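Local coordinates for probable glutathione S-transferase (Pseudomonas aeruginosa, PDB 6JWK), which probably isomerises maleylpyruvate, as a zeta-class member of the glutathione S-transferase superfamily, at residues B[131-134]-B[135-139]; B[178-181]-B[182-185]; B[188-191]-B[192-196]. All coordinates share one frame; numbering follows the deposited sequence.

All three contacts are local and lie in the helical C-terminal part of the chain. Contact 1 spans just over two turns within helix 124-149, and contact 3 lies in the later part of helix 185-195. Contact 2 is the loop between helices 162-176 and 185-195. It touches both others: Y184 packs on A136 and L139, and L181 meets L188. Contacts 1 and 3 do not touch. Half the touching residues of contact 1 are buried; it has an apolar pair and a glutamate over a histidine ring. Contact 2 is mostly exposed, except L181 and Y184, and uses a turn, a carboxylate and a water. Contact 3 sets buried L190, E191 and C194 beside an exposed face with one charged pair, and sends E191 to R175.

Contact 1: residues B[131-134]-B[135-139]; sequences YAHW and VAEGL
H133 and E137 meet one turn apart on a helix. The E137 methylene CG lies over one face of the H133 imidazole, 4.0 Å from the ring centroid. This is a CH-pi contact. E137 is bent at chi2 (-82°), which brings the carboxylate back toward the ring. The two planes are 23° apart, and E137 OE2 comes 3.7 Å from H133 CE1. With chi1 at 171°, the H133 ring swings away from its own N and lies beside its carbonyl carbon, alongside E137. On its other neighbour, H133 CD2 sits over one face of the W134 indole, near the rim.

Y131 and V135 form the apolar pair of this stretch of helix. The branch CG2 of V135 touches Y131 CD1 at 3.8 Å and is equally near CE1. The same V135 methyl, CG2, is 3.3 Å from Y131 O, the oxygen that accepts V135 N at 3.0 Å. A136, E137 and G138 N bond in the same way to A132, H133 and W134 O.

The residues belong to helix 124-149. Y131, V135 and L139 face helix 162-176, where they touch N173, A174 and L171. W134 packs on L107 and N108 of helix 105-108. H133 and W134 also meet the ring of Y115 of the second subunit, so this stretch of helix reaches the dimer interface.

Contact 2: residues B[178-181]-B[182-185]; sequences GCDL and APYP
Y184 folds back over the backbone of D180 and L181. Its chi1 is -34°, away from the usual staggered value, with CG on the side of the backbone N. Y184 CB is 3.8 Å from L181 O. CG is a little farther from the same oxygen. Y184 CD2 is 3.4 Å from L181 O, the closest approach of the ring to that oxygen. Y184 CD2 also passes the L181 CD2 methyl at a longer 4.2 Å. The next atom has moved on to the preceding carbonyl: Y184 CE2 is 3.4 Å from D180 O. At the tip, Y184 OH reaches a water at 2.5 Å. That water donates to D180 O at 2.7 Å and lies at the ring edge, in its plane. It thus ties the phenol to the backbone it covers. P183 CB lies over one face of the ring, toward its rim. The side chains of L181 and Y184 cross at about a right angle.

The backbone beneath is a type I beta turn from L181 to Y184. Y184 N bonds to L181 O, coming from above the carbonyl plane. D180 OD1 accepts A182 N at 3.2 Å, an Asx turn, with the donor 46° out of the carboxylate plane. D180 OD2 passes beside the P183 ring.

G178, with positive phi, ends the preceding helix in a Schellman motif. Y184 then takes the N-cap position of the next. The segment therefore links helix 162-176 to helix 185-195. L181 leans back on A174 and R175 of helix 162-176, while the Y184 ring packs against A136, L139 and E143 of helix 124-149.

Contact 3: residues B[188-191]-B[192-196]; sequences LELE and GRCLA
L195 N gives its hydrogen to E191 O at 2.9 Å, with an N-H...O angle of 168°. The L195 side chain leans over the same carbonyl, with L195 CG 3.3 Å from E191 O. L195 CD1 meets E191 CG at 3.9 Å. E191 is extended beyond CG (chi2 -169°), which carries its carboxylate out to R175 of helix 162-176, where OE2 forms a salt bridge. This joins two helices of the C-terminal domain, the all-helical part of the GST fold. L188, on the same helix 185-195, also packs on R175.

E189 and R193 run side by side on another part of the helix surface and point the same way. The E189 CG lies over one face of the R193 guanidinium. The carboxylate and guanidinium planes are 30° apart. R193 NH2 sits 3.3 Å from E189 OE1, which lies well off the guanidinium plane: this salt bridge is electrostatic, without a directed bond. The directed bond of R193 is from NH1 to A153 O. L190 CD1 approaches C194 SG at 4.3 Å, and both residues pack on F154 and E164.

Contact 1: residues B[131-134]-B[135-139]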
# COMPACT_ATOMS: atom_id res chain seq x y z
N TYR B 131 -16.39 0.11 9.58
CA TYR B 131 -16.23 -0.22 8.14
C TYR B 131 -16.62 1.02 7.33
O TYR B 131 -15.84 1.50 6.44
CB TYR B 131 -17.01 -1.48 7.80
CG TYR B 131 -16.54 -2.18 6.55
CD1 TYR B 131 -16.77 -1.65 5.28
CD2 TYR B 131 -15.89 -3.39 6.64
CE1 TYR B 131 -16.34 -2.32 4.14
CE2 TYR B 131 -15.46 -4.06 5.52
CZ TYR B 131 -15.70 -3.54 4.26
OH TYR B 131 -15.23 -4.26 3.19
N ALA B 132 -17.77 1.60 7.69
CA ALA B 132 -18.45 2.66 6.93
C ALA B 132 -17.68 3.96 7.12
O ALA B 132 -17.62 4.76 6.17
CB ALA B 132 -19.91 2.76 7.35
N HIS B 133 -17.02 4.15 8.27
CA HIS B 133 -16.22 5.38 8.50
C HIS B 133 -14.98 5.39 7.56
O HIS B 133 -14.71 6.41 6.93
CB HIS B 133 -15.84 5.54 10.00
CG HIS B 133 -14.86 6.64 10.26
ND1 HIS B 133 -15.20 7.98 10.17
CD2 HIS B 133 -13.54 6.60 10.57
CE1 HIS B 133 -14.14 8.72 10.45
NE2 HIS B 133 -13.11 7.89 10.67
N TRP B 134 -14.21 4.33 7.50
CA TRP B 134 -12.96 4.29 6.71
C TRP B 134 -13.37 4.32 5.23
O TRP B 134 -12.69 4.99 4.41
CB TRP B 134 -12.12 3.07 7.11
CG TRP B 134 -11.76 3.05 8.56
CD1 TRP B 134 -12.02 2.05 9.45
CD2 TRP B 134 -11.14 4.10 9.32
NE1 TRP B 134 -11.60 2.40 10.70
CE2 TRP B 134 -11.08 3.66 10.66
CE3 TRP B 134 -10.60 5.35 9.01
CZ2 TRP B 134 -10.53 4.44 11.68
CZ3 TRP B 134 -10.02 6.11 10.01
CH2 TRP B 134 -9.99 5.65 11.33
N VAL B 135 -14.47 3.63 4.89
CA VAL B 135 -15.04 3.68 3.52
C VAL B 135 -15.39 5.12 3.16
O VAL B 135 -14.94 5.55 2.09
CB VAL B 135 -16.19 2.68 3.30
CG1 VAL B 135 -17.01 3.01 2.05
CG2 VAL B 135 -15.66 1.26 3.19
N ALA B 136 -16.16 5.86 3.96
CA ALA B 136 -16.62 7.23 3.57
C ALA B 136 -15.42 8.16 3.40
O ALA B 136 -15.32 8.83 2.40
CB ALA B 136 -17.59 7.82 4.60
N GLU B 137 -14.50 8.16 4.36
CA GLU B 137 -13.28 8.99 4.30
C GLU B 137 -12.51 8.67 3.01
O GLU B 137 -12.11 9.61 2.31
CB GLU B 137 -12.34 8.71 5.48
CG GLU B 137 -12.98 8.93 6.83
CD GLU B 137 -12.96 10.37 7.26
OE1 GLU B 137 -11.86 10.93 7.31
OE2 GLU B 137 -14.04 10.93 7.47
N GLY B 138 -12.26 7.38 2.75
CA GLY B 138 -11.42 6.97 1.60
C GLY B 138 -12.10 7.20 0.25
O GLY B 138 -11.44 7.68 -0.67
N LEU B 139 -13.36 6.82 0.11
CA LEU B 139 -14.04 6.90 -1.21
C LEU B 139 -14.34 8.36 -1.56
O LEU B 139 -14.31 8.68 -2.74
CB LEU B 139 -15.30 6.04 -1.22
CG LEU B 139 -15.09 4.53 -1.16
CD1 LEU B 139 -16.38 3.82 -1.47
CD2 LEU B 139 -13.99 4.06 -2.07

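Contact 2: residues B[178-181]-B[182-185]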
# COMPACT_ATOMS: atom_id res chain seq x y z
N GLY B 178 -23.14 -2.64 3.42
CA GLY B 178 -24.29 -1.75 3.68
C GLY B 178 -23.88 -0.31 3.64
O GLY B 178 -24.65 0.52 4.10
N CYS B 179 -22.72 0.01 3.03
CA CYS B 179 -22.27 1.42 2.96
C CYS B 179 -23.12 2.19 1.95
O CYS B 179 -23.48 1.65 0.89
CB CYS B 179 -20.80 1.55 2.60
SG CYS B 179 -19.73 0.71 3.79
N ASP B 180 -23.31 3.46 2.24
CA ASP B 180 -23.95 4.42 1.31
C ASP B 180 -22.95 4.80 0.20
O ASP B 180 -22.01 5.58 0.49
CB ASP B 180 -24.39 5.67 2.07
CG ASP B 180 -25.17 6.62 1.20
OD1 ASP B 180 -25.48 6.22 0.07
OD2 ASP B 180 -25.34 7.76 1.60
N LEU B 181 -23.22 4.41 -1.04
CA LEU B 181 -22.33 4.66 -2.20
C LEU B 181 -22.88 5.79 -3.09
O LEU B 181 -22.18 6.22 -4.03
CB LEU B 181 -22.19 3.34 -2.96
CG LEU B 181 -21.54 2.21 -2.16
CD1 LEU B 181 -21.29 1.01 -3.05
CD2 LEU B 181 -20.24 2.66 -1.51
N ALA B 182 -24.04 6.34 -2.75
CA ALA B 182 -24.66 7.50 -3.45
C ALA B 182 -23.70 8.68 -3.57
O ALA B 182 -23.70 9.34 -4.59
CB ALA B 182 -25.96 7.92 -2.78
N PRO B 183 -22.86 9.04 -2.57
CA PRO B 183 -21.93 10.15 -2.74
C PRO B 183 -20.78 9.93 -3.75
O PRO B 183 -20.06 10.88 -4.03
CB PRO B 183 -21.38 10.45 -1.34
CG PRO B 183 -22.34 9.70 -0.41
CD PRO B 183 -22.87 8.51 -1.20
N TYR B 184 -20.67 8.76 -4.39
CA TYR B 184 -19.54 8.50 -5.33
C TYR B 184 -20.06 8.14 -6.73
O TYR B 184 -19.76 7.05 -7.27
CB TYR B 184 -18.61 7.45 -4.70
CG TYR B 184 -18.53 7.54 -3.19
CD1 TYR B 184 -17.93 8.62 -2.56
CD2 TYR B 184 -19.18 6.60 -2.39
CE1 TYR B 184 -17.95 8.76 -1.17
CE2 TYR B 184 -19.17 6.70 -1.01
CZ TYR B 184 -18.54 7.77 -0.40
OH TYR B 184 -18.64 7.88 0.96
N PRO B 185 -20.77 9.06 -7.43
CA PRO B 185 -21.33 8.70 -8.75
C PRO B 185 -20.25 8.38 -9.79
O PRO B 185 -20.42 7.44 -10.57
CB PRO B 185 -22.22 9.91 -9.12
CG PRO B 185 -21.58 11.07 -8.35
CD PRO B 185 -21.11 10.44 -7.03
O HOH W 1 -20.19 6.47 2.24

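Contact 3: residues B[188-191]-B[192-196]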
# COMPACT_ATOMS: atom_id res chain seq x y z
N LEU B 188 -19.08 4.81 -9.05
CA LEU B 188 -20.14 3.87 -9.49
C LEU B 188 -20.11 3.74 -11.02
O LEU B 188 -20.15 2.61 -11.53
CB LEU B 188 -21.52 4.27 -8.96
CG LEU B 188 -21.65 4.21 -7.45
CD1 LEU B 188 -22.99 4.75 -6.98
CD2 LEU B 188 -21.43 2.78 -6.95
N GLU B 189 -19.95 4.82 -11.73
CA GLU B 189 -19.96 4.77 -13.20
C GLU B 189 -18.72 3.97 -13.67
O GLU B 189 -18.84 3.14 -14.61
CB GLU B 189 -20.00 6.19 -13.76
CG GLU B 189 -19.82 6.26 -15.25
CD GLU B 189 -19.70 7.68 -15.74
OE1 GLU B 189 -18.67 8.36 -15.41
OE2 GLU B 189 -20.64 8.12 -16.40
N LEU B 190 -17.56 4.21 -13.07
CA LEU B 190 -16.33 3.50 -13.51
C LEU B 190 -16.53 2.02 -13.21
O LEU B 190 -16.16 1.18 -14.02
CB LEU B 190 -15.14 4.08 -12.77
CG LEU B 190 -13.79 3.41 -12.99
CD1 LEU B 190 -13.46 3.35 -14.47
CD2 LEU B 190 -12.70 4.13 -12.18
N GLU B 191 -17.07 1.72 -12.04
CA GLU B 191 -17.32 0.33 -11.65
C GLU B 191 -18.20 -0.34 -12.72
O GLU B 191 -17.86 -1.45 -13.12
CB GLU B 191 -17.95 0.28 -10.27
CG GLU B 191 -18.28 -1.12 -9.83
CD GLU B 191 -19.14 -1.18 -8.57
OE1 GLU B 191 -19.85 -0.22 -8.34
OE2 GLU B 191 -19.06 -2.20 -7.79
N GLY B 192 -19.28 0.32 -13.15
CA GLY B 192 -20.20 -0.21 -14.18
C GLY B 192 -19.47 -0.44 -15.49
O GLY B 192 -19.65 -1.51 -16.09
N ARG B 193 -18.58 0.47 -15.90
CA ARG B 193 -17.82 0.24 -17.14
C ARG B 193 -16.95 -1.01 -17.02
O ARG B 193 -16.79 -1.72 -18.01
CB ARG B 193 -16.87 1.38 -17.52
CG ARG B 193 -17.61 2.62 -17.93
CD ARG B 193 -16.72 3.70 -18.52
NE ARG B 193 -17.64 4.82 -18.52
CZ ARG B 193 -17.31 6.07 -18.29
NH1 ARG B 193 -16.07 6.38 -17.99
NH2 ARG B 193 -18.24 7.00 -18.37
N CYS B 194 -16.31 -1.20 -15.89
CA CYS B 194 -15.47 -2.42 -15.65
C CYS B 194 -16.32 -3.71 -15.68
O CYS B 194 -15.94 -4.68 -16.38
CB CYS B 194 -14.78 -2.28 -14.31
SG CYS B 194 -13.53 -0.96 -14.32
N LEU B 195 -17.40 -3.76 -14.89
CA LEU B 195 -18.24 -4.98 -14.73
C LEU B 195 -18.94 -5.33 -16.05
O LEU B 195 -19.37 -6.50 -16.17
CB LEU B 195 -19.26 -4.79 -13.63
CG LEU B 195 -18.67 -4.50 -12.26
CD1 LEU B 195 -19.75 -4.40 -11.21
CD2 LEU B 195 -17.71 -5.59 -11.86
N ALA B 196 -19.02 -4.42 -17.02
CA ALA B 196 -19.58 -4.74 -18.35
C ALA B 196 -18.57 -5.55 -19.16
O ALA B 196 -18.92 -6.02 -20.23
CB ALA B 196 -19.96 -3.51 -19.12